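Local structure of ketol-acid reductoisomerase (NAD(+)) (uncultured archaeon GZfos26G2, 4XDY) at residues Val129-Pro134 with Leu154-Gln159; Lys143-Gly148 with Ala175-Lys180; Asn213-Leu218 with His316-Val321. The protein catalyses the magnesium-dependent alkyl migration and NADH-dependent reduction of (S)-2-acetolactate to (R)-2,3-dihydroxy-isovalerate in branched-chain amino acid biosynthesis. All blocks are in the same frame, centred on the assembly; numbering follows the deposited sequence.

Interaction 1: residues Val129-Pro134 with Leu154-Gln159; sequences VIMVAP and LVAVKQ
Ala133 N donates to Leu154 O at 2.8 Å, and Leu154 N returns a bond to Ala133 O. The first of these is nearly straight, 174° at the hydrogen. Met131 and Ala156 form the next hydrogen-bonded pair, with Met131 N 2.9 Å from Ala156 O. At Val129 the pattern changes. Its carbonyl oxygen accepts from Lys158 N at 2.8 Å and, weakly, from Gln159 N. Val129 N donates to Gln159 O. Lys158 and Gln159 thus both face Val129, a classic beta bulge.

Side chains pack on both faces. Val129 CG2 lies 3.6 Å from Gln159 NE2, whose amide is held by Val127 O and Pro124 O. Val129 CG1 is anti to the backbone N (chi1 -180°) and runs beside Lys158 CB. Lys158 NZ leads off to a salt bridge with Glu189. Met131, Ala133, Leu154 and Ala156 share the face covered by helix 188-203. On the reverse face Ile130 CG2 meets Val157 CG2 at 4.1 Å, and helix 165-175 packs there.

Strand 128-134 also pairs in parallel with 107-110, and 153-157 with 183-185. The contact is therefore an antiparallel step in the mixed sheet of the N-terminal Rossmann domain. Pro134, at the end of strand 128-134, is part of the NADH pocket.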
# COMPACT_ATOMS: atom_id res chain seq x y z
N VAL A 129 20.62 25.03 -13.37
CA VAL A 129 20.62 23.87 -12.44
C VAL A 129 19.19 23.68 -11.95
O VAL A 129 18.61 24.58 -11.28
CB VAL A 129 21.60 24.03 -11.28
CG1 VAL A 129 21.56 22.78 -10.32
CG2 VAL A 129 22.98 24.24 -11.76
N ILE A 130 18.61 22.56 -12.35
CA ILE A 130 17.23 22.27 -12.15
C ILE A 130 17.02 20.89 -11.53
O ILE A 130 17.90 20.03 -11.61
CB ILE A 130 16.41 22.43 -13.42
CG1 ILE A 130 16.97 21.55 -14.50
CG2 ILE A 130 16.46 23.92 -13.84
CD1 ILE A 130 16.06 21.44 -15.67
N MET A 131 15.82 20.67 -11.02
CA MET A 131 15.43 19.37 -10.49
C MET A 131 14.00 19.09 -10.82
O MET A 131 13.10 19.94 -10.63
CB MET A 131 15.62 19.29 -8.94
CG MET A 131 15.00 18.00 -8.55
SD MET A 131 15.57 17.57 -6.98
CE MET A 131 14.80 18.64 -6.22
N VAL A 132 13.75 17.90 -11.36
CA VAL A 132 12.43 17.34 -11.54
C VAL A 132 12.34 16.03 -10.74
O VAL A 132 12.91 14.99 -11.17
CB VAL A 132 12.04 17.20 -13.01
CG1 VAL A 132 12.08 18.60 -13.68
CG2 VAL A 132 13.01 16.27 -13.82
N ALA A 133 11.73 16.11 -9.57
CA ALA A 133 11.76 14.98 -8.61
C ALA A 133 10.45 14.29 -8.52
O ALA A 133 9.51 14.88 -7.97
CB ALA A 133 12.17 15.49 -7.25
N PRO A 134 10.32 13.02 -9.04
CA PRO A 134 9.03 12.36 -8.98
C PRO A 134 8.87 11.77 -7.58
O PRO A 134 9.82 11.19 -7.09
CB PRO A 134 9.14 11.23 -10.05
CG PRO A 134 10.61 10.95 -10.10
CD PRO A 134 11.34 12.15 -9.65
N LEU A 154 8.02 17.33 -7.78
CA LEU A 154 8.55 18.54 -7.17
C LEU A 154 9.55 19.12 -8.16
O LEU A 154 10.42 18.38 -8.73
CB LEU A 154 9.26 18.23 -5.84
CG LEU A 154 8.35 18.27 -4.61
CD1 LEU A 154 7.08 17.52 -4.66
CD2 LEU A 154 9.15 17.84 -3.36
N VAL A 155 9.44 20.44 -8.39
CA VAL A 155 10.31 21.10 -9.34
C VAL A 155 11.04 22.25 -8.66
O VAL A 155 10.42 23.10 -8.04
CB VAL A 155 9.53 21.58 -10.57
CG1 VAL A 155 10.39 22.46 -11.47
CG2 VAL A 155 8.97 20.43 -11.33
N ALA A 156 12.36 22.25 -8.74
CA ALA A 156 13.19 23.25 -8.16
C ALA A 156 14.20 23.83 -9.19
O ALA A 156 14.59 23.15 -10.12
CB ALA A 156 13.95 22.76 -6.98
N VAL A 157 14.61 25.07 -8.93
CA VAL A 157 15.62 25.76 -9.72
C VAL A 157 16.64 26.36 -8.82
O VAL A 157 16.34 27.19 -7.96
CB VAL A 157 14.99 26.86 -10.64
CG1 VAL A 157 16.11 27.52 -11.43
CG2 VAL A 157 13.95 26.29 -11.54
N LYS A 158 17.89 25.97 -9.01
CA LYS A 158 18.96 26.45 -8.15
C LYS A 158 19.71 27.59 -8.89
O LYS A 158 20.18 28.48 -8.23
CB LYS A 158 19.96 25.33 -7.93
CG LYS A 158 21.24 25.71 -7.14
CD LYS A 158 20.78 25.96 -5.71
CE LYS A 158 21.85 26.13 -4.66
NZ LYS A 158 20.99 26.11 -3.42
N GLN A 159 19.86 27.46 -10.22
CA GLN A 159 20.59 28.48 -11.06
C GLN A 159 19.81 28.67 -12.37
O GLN A 159 19.34 27.72 -13.00
CB GLN A 159 22.01 28.04 -11.43
CG GLN A 159 22.92 27.83 -10.26
CD GLN A 159 24.35 27.58 -10.57
OE1 GLN A 159 25.11 27.39 -9.64
NE2 GLN A 159 24.72 27.39 -11.83

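Interaction 2: residues Lys143-Gly148 with Ala175-Lys180; sequences KAYLEG and AMHWTK
Tyr145 and His177 carry the aromatic part of this contact as an offset stack. Their ring centroids are 4.2 Å apart and the planes are inclined by 24°. The overlap is partial. Tyr145 CE2 sits over the centre of the imidazole, 3.3 Å above its plane, and the rest of the phenol extends past it. Tyr145 CG is anti to the backbone N (chi1 176°), and the end of the side chain comes nearer to residues 175-177.

Backbone carbonyls meet the rim of the phenol. Met176 O approaches Tyr145 CD2 to 3.4 Å, and Ala175 O lies near the ring plane beside Tyr145 CE2, at 3.7 Å. Ala175 ends helix 165-175 and Met176 follows it.

No direct hydrogen bond joins the two segments, but one water does. It donates to Tyr145 O at 2.8 Å and lies 2.6 Å from His177 ND1, in the plane of the imidazole. The phenol hydroxyl turns to Ser38, whose OG also bonds Ala175 O.

Two helix ends meet here. Gly148 and His177 each have positive phi and close a Schellman motif. A smaller van der Waals contact joins the aliphatic part of Lys180 to a carbonyl, with Lys180 CD 3.6 Å from Gly148 O. Lys180 NZ is held by a salt bridge to Asp6.

The contact thus ties the end of helix 138-146 to the loop after helix 165-175 in the Rossmann domain. The imidazole is gripped on one face by the phenol and at its edge by the water. Together they probably limit its rotation. The water serves His177 ND1, so the link between imidazole and Tyr145 O is water-mediated rather than direct.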
# COMPACT_ATOMS: atom_id res chain seq x y z
N LYS A 143 4.35 2.91 -15.28
CA LYS A 143 3.03 2.36 -15.33
C LYS A 143 1.98 3.41 -15.31
O LYS A 143 1.00 3.33 -16.12
CB LYS A 143 2.78 1.41 -14.18
CG LYS A 143 3.39 0.03 -14.36
CD LYS A 143 2.99 -0.88 -13.19
CE LYS A 143 1.51 -1.27 -13.29
NZ LYS A 143 0.54 -0.32 -12.71
N ALA A 144 2.13 4.39 -14.41
CA ALA A 144 1.16 5.48 -14.38
C ALA A 144 1.08 6.19 -15.73
O ALA A 144 -0.04 6.53 -16.22
CB ALA A 144 1.50 6.49 -13.24
N TYR A 145 2.23 6.43 -16.35
CA TYR A 145 2.27 7.14 -17.62
C TYR A 145 1.55 6.29 -18.70
O TYR A 145 0.68 6.80 -19.42
CB TYR A 145 3.72 7.37 -18.02
CG TYR A 145 3.91 8.01 -19.36
CD1 TYR A 145 3.79 7.26 -20.53
CD2 TYR A 145 4.17 9.33 -19.49
CE1 TYR A 145 3.93 7.85 -21.80
CE2 TYR A 145 4.32 9.94 -20.73
CZ TYR A 145 4.23 9.15 -21.89
OH TYR A 145 4.41 9.76 -23.14
N LEU A 146 1.82 5.00 -18.69
CA LEU A 146 1.23 4.08 -19.70
C LEU A 146 -0.26 3.95 -19.46
O LEU A 146 -1.01 3.72 -20.41
CB LEU A 146 1.89 2.73 -19.64
CG LEU A 146 3.33 2.77 -20.24
CD1 LEU A 146 3.95 1.40 -20.06
CD2 LEU A 146 3.35 3.24 -21.72
N GLU A 147 -0.71 4.11 -18.21
CA GLU A 147 -2.12 4.09 -17.89
C GLU A 147 -2.90 5.37 -18.16
O GLU A 147 -4.09 5.38 -17.86
CB GLU A 147 -2.32 3.67 -16.44
CG GLU A 147 -2.14 2.16 -16.25
CD GLU A 147 -1.91 1.76 -14.81
OE1 GLU A 147 -2.00 2.64 -13.93
OE2 GLU A 147 -1.62 0.58 -14.55
N GLY A 148 -2.28 6.42 -18.68
CA GLY A 148 -2.99 7.68 -18.96
C GLY A 148 -3.00 8.66 -17.80
O GLY A 148 -3.65 9.70 -17.84
N ALA A 175 5.76 16.82 -20.11
CA ALA A 175 6.08 15.78 -21.12
C ALA A 175 6.08 14.34 -20.48
O ALA A 175 5.69 13.33 -21.10
CB ALA A 175 7.39 16.05 -21.76
N MET A 176 6.49 14.27 -19.20
CA MET A 176 6.41 12.97 -18.44
C MET A 176 5.09 12.72 -17.79
O MET A 176 4.88 11.66 -17.18
CB MET A 176 7.58 12.86 -17.43
CG MET A 176 8.91 12.77 -18.13
SD MET A 176 10.38 12.52 -17.13
CE MET A 176 10.49 14.10 -16.28
N HIS A 177 4.14 13.65 -17.97
CA HIS A 177 2.75 13.52 -17.50
C HIS A 177 2.57 13.57 -15.97
O HIS A 177 1.50 13.20 -15.42
CB HIS A 177 2.08 12.27 -18.07
CG HIS A 177 1.95 12.26 -19.58
ND1 HIS A 177 1.23 11.29 -20.24
CD2 HIS A 177 2.44 13.08 -20.54
CE1 HIS A 177 1.28 11.51 -21.55
NE2 HIS A 177 2.05 12.55 -21.77
N TRP A 178 3.59 14.05 -15.28
CA TRP A 178 3.52 14.17 -13.81
C TRP A 178 2.51 15.25 -13.44
O TRP A 178 1.92 15.23 -12.40
CB TRP A 178 4.86 14.54 -13.21
CG TRP A 178 6.01 13.56 -13.40
CD1 TRP A 178 5.98 12.35 -14.05
CD2 TRP A 178 7.37 13.78 -13.05
NE1 TRP A 178 7.24 11.81 -14.13
CE2 TRP A 178 8.11 12.64 -13.51
CE3 TRP A 178 8.04 14.81 -12.41
CZ2 TRP A 178 9.50 12.55 -13.35
CZ3 TRP A 178 9.40 14.70 -12.25
CH2 TRP A 178 10.09 13.58 -12.72
N THR A 179 2.33 16.22 -14.34
CA THR A 179 1.32 17.27 -14.16
C THR A 179 -0.09 16.74 -14.09
O THR A 179 -0.96 17.42 -13.53
CB THR A 179 1.43 18.31 -15.35
OG1 THR A 179 1.60 17.61 -16.58
CG2 THR A 179 2.57 19.17 -15.15
N LYS A 180 -0.34 15.52 -14.58
CA LYS A 180 -1.65 14.95 -14.41
C LYS A 180 -2.00 14.67 -12.94
O LYS A 180 -3.17 14.74 -12.51
CB LYS A 180 -1.85 13.74 -15.30
CG LYS A 180 -1.71 14.09 -16.78
CD LYS A 180 -2.05 12.89 -17.61
CE LYS A 180 -1.63 13.07 -19.05
NZ LYS A 180 -2.45 14.13 -19.66
O HOH W 1 -0.07 9.43 -19.02

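Interaction 3: residues Asn213-Leu218 with His316-Val321; sequences NGFEVL and HQVETV
The ring of Phe215 has Val318 over one face. Val318 CB stands 3.9 Å from the ring centroid and only 1° off the ring normal, a CH-pi contact. Val318 CG2 reaches the same ring at CD2, 3.7 Å away. Two more neighbours approach obliquely: His316 CE1 comes within 4.0 Å of Phe215 CD1, and Gln317 CB within 3.9 Å of Phe215 CE1. The side chain of Phe215 points toward the start of helix 317-327. Pro225 and Ala228 of helix 225-254 also touch it. An alanine here would probably leave Val318 without its aromatic partner and open a gap between the helices.

The imidazole of His316 is used at its edge, through both nitrogens. His316 NE2 donates to Glu216 OE2 at 2.7 Å, with 168° at the hydrogen. The carboxylate and ring are nearly coplanar, 9° apart, and OE2 offers its anti lone pair. On the ring's other nitrogen, His316 ND1 accepts from Val318 N at 3.0 Å, again in the ring plane. These two bonds fix the rotation of the imidazole, with the proton on NE2 and ND1 as acceptor.

Glu216 has further partners. OE2 also forms a salt bridge with Arg212, and OE1 forms one with Lys276 of the second subunit. These positive charges would probably help keep the carboxylate ionised.

His316 is the N-cap of helix 317-327, and its capping side chain is itself positioned by Glu216. This is a side-chain N-cap joined to helix-helix packing, within the all-helical C-terminal knotted domain and at the dimer interface.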
# COMPACT_ATOMS: atom_id res chain seq x y z
N ASN A 213 7.66 -6.18 12.07
CA ASN A 213 7.39 -6.36 13.48
C ASN A 213 6.03 -7.01 13.71
O ASN A 213 5.92 -7.95 14.55
CB ASN A 213 7.51 -5.04 14.29
CG ASN A 213 8.93 -4.72 14.62
OD1 ASN A 213 9.46 -5.23 15.59
ND2 ASN A 213 9.58 -3.84 13.82
N GLY A 214 5.00 -6.61 12.95
CA GLY A 214 3.72 -7.33 13.05
C GLY A 214 3.82 -8.81 12.74
O GLY A 214 3.26 -9.68 13.48
N PHE A 215 4.52 -9.13 11.67
CA PHE A 215 4.68 -10.50 11.19
C PHE A 215 5.39 -11.31 12.31
O PHE A 215 4.96 -12.40 12.67
CB PHE A 215 5.52 -10.48 9.93
CG PHE A 215 5.84 -11.86 9.38
CD1 PHE A 215 6.97 -12.56 9.87
CD2 PHE A 215 5.14 -12.40 8.33
CE1 PHE A 215 7.31 -13.78 9.35
CE2 PHE A 215 5.48 -13.67 7.81
CZ PHE A 215 6.55 -14.33 8.34
N GLU A 216 6.47 -10.75 12.86
CA GLU A 216 7.22 -11.41 13.93
C GLU A 216 6.37 -11.69 15.19
O GLU A 216 6.44 -12.71 15.83
CB GLU A 216 8.48 -10.65 14.28
CG GLU A 216 9.54 -10.68 13.18
CD GLU A 216 10.83 -9.92 13.57
OE1 GLU A 216 10.88 -9.40 14.69
OE2 GLU A 216 11.72 -9.80 12.71
N VAL A 217 5.61 -10.70 15.59
CA VAL A 217 4.71 -10.87 16.70
C VAL A 217 3.77 -12.05 16.53
O VAL A 217 3.62 -12.90 17.49
CB VAL A 217 4.02 -9.55 17.09
CG1 VAL A 217 2.88 -9.83 18.09
CG2 VAL A 217 5.03 -8.52 17.61
N LEU A 218 3.11 -12.14 15.39
CA LEU A 218 2.26 -13.29 15.11
C LEU A 218 3.02 -14.62 15.15
O LEU A 218 2.57 -15.57 15.79
CB LEU A 218 1.54 -13.08 13.81
CG LEU A 218 0.39 -12.00 13.92
CD1 LEU A 218 -0.16 -11.83 12.50
CD2 LEU A 218 -0.72 -12.48 14.81
N HIS A 316 15.12 -13.36 6.08
CA HIS A 316 13.97 -13.28 6.98
C HIS A 316 12.85 -14.12 6.46
O HIS A 316 12.54 -14.16 5.26
CB HIS A 316 13.54 -11.79 7.14
CG HIS A 316 12.70 -11.55 8.34
ND1 HIS A 316 11.37 -11.88 8.39
CD2 HIS A 316 12.97 -10.98 9.54
CE1 HIS A 316 10.86 -11.60 9.57
NE2 HIS A 316 11.82 -11.03 10.28
N GLN A 317 12.17 -14.76 7.39
CA GLN A 317 10.98 -15.50 7.06
C GLN A 317 9.90 -14.79 6.24
O GLN A 317 9.25 -15.42 5.43
CB GLN A 317 10.39 -15.99 8.38
CG GLN A 317 9.66 -17.25 8.28
CD GLN A 317 9.22 -17.76 9.63
OE1 GLN A 317 9.17 -17.02 10.64
NE2 GLN A 317 8.89 -19.00 9.65
N VAL A 318 9.70 -13.49 6.45
CA VAL A 318 8.73 -12.76 5.69
C VAL A 318 9.04 -12.81 4.19
O VAL A 318 8.18 -12.92 3.36
CB VAL A 318 8.54 -11.33 6.26
CG1 VAL A 318 9.69 -10.46 5.86
CG2 VAL A 318 7.21 -10.84 5.74
N GLU A 319 10.34 -12.81 3.88
CA GLU A 319 10.82 -12.90 2.54
C GLU A 319 10.82 -14.33 1.96
O GLU A 319 10.44 -14.54 0.83
CB GLU A 319 12.22 -12.23 2.47
CG GLU A 319 12.21 -10.70 2.58
CD GLU A 319 11.43 -10.07 1.42
OE1 GLU A 319 11.89 -10.10 0.27
OE2 GLU A 319 10.25 -9.66 1.66
N THR A 320 11.26 -15.29 2.74
CA THR A 320 11.30 -16.66 2.21
C THR A 320 9.88 -17.25 2.11
O THR A 320 9.52 -17.85 1.09
CB THR A 320 12.20 -17.58 3.10
OG1 THR A 320 11.73 -17.57 4.40
CG2 THR A 320 13.67 -17.12 3.14
N VAL A 321 9.05 -17.00 3.10
CA VAL A 321 7.67 -17.49 2.99
C VAL A 321 6.89 -16.70 1.98
O VAL A 321 6.12 -17.25 1.17
CB VAL A 321 6.98 -17.52 4.34
CG1 VAL A 321 5.54 -18.01 4.22
CG2 VAL A 321 7.75 -18.43 5.28

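In the fold
Interactions 1 and 2 lie in the N-terminal Rossmann domain, with centres about 18 Å apart. Their segments alternate along the chain: strand 128-134, helix 138-146, strand 153-157, then the loop after helix 165-175. They touch where the Trp178 ring packs on Val132, Ala133 and Pro134, so sheet and loop form one packed unit beside the NADH pocket. Interaction 3 follows later in the chain, in the helical C-terminal knotted domain. Its centre is about 39 Å from that of interaction 1 and about 35 Å from that of interaction 2, and it touches neither. The first two therefore belong to the cofactor-binding domain, and the third to the domain that supplies the metal ligands Asp195 and Glu199.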